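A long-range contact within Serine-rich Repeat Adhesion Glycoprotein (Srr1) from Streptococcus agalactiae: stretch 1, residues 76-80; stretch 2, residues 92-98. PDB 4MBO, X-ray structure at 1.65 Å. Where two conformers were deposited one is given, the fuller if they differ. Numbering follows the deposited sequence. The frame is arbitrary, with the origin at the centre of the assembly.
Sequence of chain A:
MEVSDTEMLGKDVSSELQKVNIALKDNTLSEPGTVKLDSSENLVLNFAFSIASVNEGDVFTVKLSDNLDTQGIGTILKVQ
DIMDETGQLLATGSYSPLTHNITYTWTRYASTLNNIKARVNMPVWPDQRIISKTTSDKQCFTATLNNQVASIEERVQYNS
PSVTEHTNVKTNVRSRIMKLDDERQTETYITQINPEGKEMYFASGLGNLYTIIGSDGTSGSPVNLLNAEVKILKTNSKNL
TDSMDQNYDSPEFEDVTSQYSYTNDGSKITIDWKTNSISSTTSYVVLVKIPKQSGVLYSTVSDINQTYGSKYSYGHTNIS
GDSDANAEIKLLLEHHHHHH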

# COMPACT_ATOMS: atom_id res chain seq x y z
N ILE A 76 -4.54 2.91 9.44
CA ILE A 76 -4.51 3.11 10.90
C ILE A 76 -3.30 3.94 11.30
O ILE A 76 -2.17 3.68 10.83
CB ILE A 76 -4.43 1.76 11.63
CG1 ILE A 76 -5.63 0.89 11.26
CG2 ILE A 76 -4.41 1.96 13.15
CD1 ILE A 76 -5.57 -0.51 11.81
N LEU A 77 -3.55 4.93 12.16
CA LEU A 77 -2.44 5.77 12.68
C LEU A 77 -1.90 5.24 14.01
O LEU A 77 -0.71 5.38 14.30
CB LEU A 77 -2.89 7.20 12.85
CG LEU A 77 -3.27 7.92 11.56
CD1 LEU A 77 -3.81 9.29 11.92
CD2 LEU A 77 -2.12 7.99 10.60
N LYS A 78 -2.77 4.64 14.81
CA LYS A 78 -2.36 4.08 16.08
C LYS A 78 -1.33 2.99 15.83
O LYS A 78 -1.25 2.43 14.73
CB LYS A 78 -3.57 3.47 16.79
CG LYS A 78 -4.71 4.47 16.95
CD LYS A 78 -4.60 5.29 18.21
CE LYS A 78 -5.39 4.64 19.34
NZ LYS A 78 -6.85 4.66 19.07
N VAL A 79 -0.47 2.79 16.81
CA VAL A 79 0.43 1.64 16.82
C VAL A 79 0.04 0.84 18.07
O VAL A 79 -0.81 1.25 18.83
CB VAL A 79 1.92 2.01 16.78
CG1 VAL A 79 2.26 2.68 15.45
CG2 VAL A 79 2.30 2.88 17.96
N GLN A 80 0.66 -0.31 18.32
CA GLN A 80 0.27 -1.06 19.51
C GLN A 80 0.72 -0.39 20.80
O GLN A 80 1.75 0.29 20.85
CB GLN A 80 0.79 -2.51 19.46
CG GLN A 80 0.31 -3.29 18.24
CD GLN A 80 -1.21 -3.39 18.13
OE1 GLN A 80 -1.81 -2.99 17.12
NE2 GLN A 80 -1.85 -3.89 19.19
N THR A 92 0.56 4.79 24.97
CA THR A 92 -0.13 4.59 23.73
C THR A 92 0.67 5.33 22.66
O THR A 92 1.38 6.28 22.97
CB THR A 92 -1.55 5.15 23.81
OG1 THR A 92 -1.49 6.52 24.20
CG2 THR A 92 -2.34 4.38 24.84
N GLY A 93 0.54 4.94 21.42
CA GLY A 93 1.33 5.55 20.39
C GLY A 93 0.63 5.74 19.07
O GLY A 93 -0.37 5.07 18.79
N SER A 94 1.14 6.68 18.30
CA SER A 94 0.59 6.95 16.99
C SER A 94 1.69 7.34 16.01
O SER A 94 2.68 7.99 16.39
CB SER A 94 -0.50 8.02 17.03
OG SER A 94 -0.02 9.22 17.59
N TYR A 95 1.49 6.92 14.77
CA TYR A 95 2.36 7.26 13.66
C TYR A 95 1.80 8.48 12.98
O TYR A 95 0.57 8.66 12.87
CB TYR A 95 2.40 6.11 12.65
CG TYR A 95 3.05 6.45 11.36
CD1 TYR A 95 4.42 6.52 11.24
CD2 TYR A 95 2.28 6.68 10.22
CE1 TYR A 95 5.02 6.85 10.04
CE2 TYR A 95 2.88 6.98 9.02
CZ TYR A 95 4.25 7.06 8.92
OH TYR A 95 4.90 7.38 7.74
N SER A 96 2.71 9.36 12.56
CA SER A 96 2.39 10.56 11.82
C SER A 96 2.90 10.52 10.41
O SER A 96 4.10 10.45 10.19
CB SER A 96 3.07 11.77 12.47
OG SER A 96 2.87 12.93 11.65
N PRO A 97 2.00 10.63 9.43
CA PRO A 97 2.40 10.72 8.05
C PRO A 97 3.19 11.99 7.74
O PRO A 97 3.97 12.05 6.80
CB PRO A 97 1.06 10.74 7.30
CG PRO A 97 0.06 10.09 8.22
CD PRO A 97 0.55 10.39 9.61
N LEU A 98 2.98 13.03 8.54
CA LEU A 98 3.66 14.27 8.36
C LEU A 98 5.14 14.18 8.66
O LEU A 98 5.95 14.62 7.87
CB LEU A 98 3.03 15.34 9.28
CG LEU A 98 3.66 16.70 9.22
CD1 LEU A 98 3.42 17.33 7.85
CD2 LEU A 98 3.06 17.56 10.34
O HOH W 1 -1.19 2.68 21.19

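The most unusual feature of this contact is its brevity as a sheet: the backbones are joined by a single beta bridge, Lys78 with Ser94, and a water continues the pairing where direct bonding stops. Across the bridge Lys78 CA lies 4.2 Å from Ser94 CA, while Leu77 CA and Tyr95 CA are already 5.1 Å apart.

Two direct hydrogen bonds flank the bridged pair. Tyr95 N donates to Leu77 O at 2.7 Å with an N-H...O angle of 178°, and Val79 N donates to Gly93 O at 3.0 Å and 167°. Both are nearly linear, and the bond from Tyr95 N to Leu77 O is notably short. As the residue number rises from Leu77 to Val79 in one stretch, the partner falls from Tyr95 to Gly93 in the other, so the two chains run antiparallel. The same carbonyls also face alpha hydrogens: Ser94 CA is 3.4 Å from Leu77 O, with 131° at the hydrogen, and Lys78 CA is 3.5 Å from Gly93 O, with 138°. Each oxygen thus receives a strong N-H donor and a more bent, weaker CA-H approach from the neighbouring residue.

Beyond Val79 the water takes over. It donates to Val79 O at 2.8 Å and accepts from Gly93 N at 2.9 Å, joining two backbone groups whose direct separation, Val79 O to Gly93 N, is 4.7 Å. That gap is too wide for a hydrogen bond, and the water fills it.

The side chains add modest apolar packing to this backbone pairing. Leu77 starts sideways to the other stretch, but with chi1 m and chi2 t its end comes nearer, bringing Leu77 CD2 to 3.7 Å from Pro97 CD, a van der Waals contact. Val79, with chi1 m, also points sideways; its CG1 is 4.4 Å from Tyr95 CB, a looser apolar approach made at the base of the tyrosine, whose side-chain end leads away. The other methyl, Val79 CG2, lies 4.0 Å from Ser94 N, close to the backbone next to Gly93. Here the absence of a side chain matters: an ideal CB on Gly93 would sit 2.9 Å from Val79 CG2, a clash with the valine as placed.

At the bridge itself, Lys78 and Ser94 both direct their CA-to-CB bonds away from the opposing stretch, so their contribution is chiefly backbone. The two stretches together bury 320 Å², a small interface in which main-chain bonding defines the register and two apolar side-chain contacts, Leu77 with Pro97 and Val79 with Tyr95, add to it.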